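Local coordinates for COG0778: Nitroreductase (Streptococcus pneumoniae, PDB 2B67) that probably uses bound flavin mononucleotide to catalyse the reduction of nitro compounds or related acceptors with electrons from a nicotinamide cofactor, at the interface of chains A and B. Coordinates in Å, arbitrary orientation; residue numbers count along the deposited sequence, not the author numbering. Chains: chain A/B, COG0778: Nitroreductase.

The interface of chains A and B. Residues chain A 6, 10, 140, 144; chain B 35, 38-39, 141.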
# COMPACT_ATOMS: atom_id res chain seq x y z
N PHE A 6 1.14 -16.68 6.93
CA PHE A 6 0.91 -15.26 6.64
C PHE A 6 -0.45 -14.81 7.20
O PHE A 6 -0.57 -13.70 7.69
CB PHE A 6 1.07 -14.96 5.14
CG PHE A 6 0.88 -13.52 4.78
CD1 PHE A 6 1.76 -12.54 5.25
CD2 PHE A 6 -0.17 -13.13 3.97
CE1 PHE A 6 1.59 -11.21 4.91
CE2 PHE A 6 -0.36 -11.81 3.62
CZ PHE A 6 0.50 -10.83 4.11
N ASN A 10 -1.19 -11.67 9.88
CA ASN A 10 -2.26 -10.70 9.67
C ASN A 10 -3.24 -10.63 10.82
O ASN A 10 -3.69 -9.56 11.18
CB ASN A 10 -2.99 -10.99 8.37
CG ASN A 10 -2.48 -10.14 7.22
OD1 ASN A 10 -2.91 -8.99 7.01
ND2 ASN A 10 -1.53 -10.67 6.50
N MSE A 140 2.16 -0.83 4.39
CA MSE A 140 1.68 -2.20 4.69
C MSE A 140 2.82 -3.19 5.06
O MSE A 140 2.73 -3.92 6.06
CB MSE A 140 0.91 -2.77 3.50
CG MSE A 140 0.34 -4.19 3.72
SE MSE A 140 -1.31 -4.05 4.77
CE MSE A 140 -0.70 -4.45 6.57
N LEU A 144 3.56 -4.90 8.92
CA LEU A 144 3.69 -6.36 9.00
C LEU A 144 5.04 -6.77 9.53
O LEU A 144 5.13 -7.66 10.40
CB LEU A 144 3.42 -7.04 7.64
CG LEU A 144 1.96 -6.98 7.19
CD1 LEU A 144 1.89 -7.35 5.68
CD2 LEU A 144 1.12 -7.90 8.04
N ILE B 35 -7.50 -12.93 2.81
CA ILE B 35 -6.37 -12.53 3.68
C ILE B 35 -5.92 -11.09 3.41
O ILE B 35 -5.70 -10.32 4.37
CB ILE B 35 -5.16 -13.53 3.55
CG1 ILE B 35 -5.58 -14.92 4.00
CG2 ILE B 35 -3.93 -13.03 4.33
CD1 ILE B 35 -4.47 -15.96 3.88
N LEU B 38 -7.81 -8.34 5.16
CA LEU B 38 -7.45 -8.10 6.56
C LEU B 38 -6.62 -6.80 6.78
O LEU B 38 -6.50 -6.30 7.90
CB LEU B 38 -6.71 -9.30 7.15
CG LEU B 38 -7.55 -10.59 7.30
CD1 LEU B 38 -6.74 -11.70 7.96
CD2 LEU B 38 -8.87 -10.36 8.09
N ALA B 39 -6.07 -6.27 5.68
CA ALA B 39 -5.32 -5.02 5.62
C ALA B 39 -6.06 -3.92 6.34
O ALA B 39 -7.28 -3.84 6.22
CB ALA B 39 -5.10 -4.62 4.16
N ASN B 141 -0.69 -6.48 0.51
CA ASN B 141 -1.16 -7.63 1.33
C ASN B 141 -1.58 -8.79 0.43
O ASN B 141 -1.30 -9.95 0.75
CB ASN B 141 -2.30 -7.23 2.31
CG ASN B 141 -2.19 -7.93 3.69
OD1 ASN B 141 -1.11 -8.33 4.10
ND2 ASN B 141 -3.30 -8.04 4.43
O HOH W 1 -3.68 -7.34 9.14
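A:Asn10 and B:Asn141 reach for each other from opposite directions across the two-fold dimer interface, which in nitroreductases typically joins two interlocked subunits. The B:Asn141 amide nitrogen ND2 donates to the side-chain oxygen OD1 of A:Asn10 at 2.8 Å, nearly straight at the hydrogen. That oxygen lies almost in the amide plane of B:Asn141, whereas the donor is tilted 32° from the carbonyl plane of A:Asn10. The two amides are turned 44° apart, and the return link from A:Asn10 ND2 to B:Asn141 OD1 is weak, at 3.4 Å. Asparagine suits both places because a short amide offers a donor and an acceptor together. Water 1 probably helps to hold the pair, bridging the chains from 2.8 Å off A:Asn10 OD1 to the backbone oxygens of A:Asn10 and, more distantly, B:Leu38.

Apolar groups surround this polar link. The flat A:Phe6 ring can cover A:Asn10 ND2 with one face, near the rim; the ring and B:Asn141 amide planes lie 69° apart. B:Ile35 brings its branch methyl CG2 obliquely over the rim of that same face, 3.8 Å from A:Phe6 CD2. B:Leu38, a branched aliphatic chain, extends CD1 to the aliphatic CB of A:Asn10. A:Met140, modelled as selenomethionine in place of methionine, offers a long unbranched chain, bent at chi2 and chi3; its SE rests 3.9 Å from the methyl CB of B:Ala39, a residue small enough to let the selenium come close.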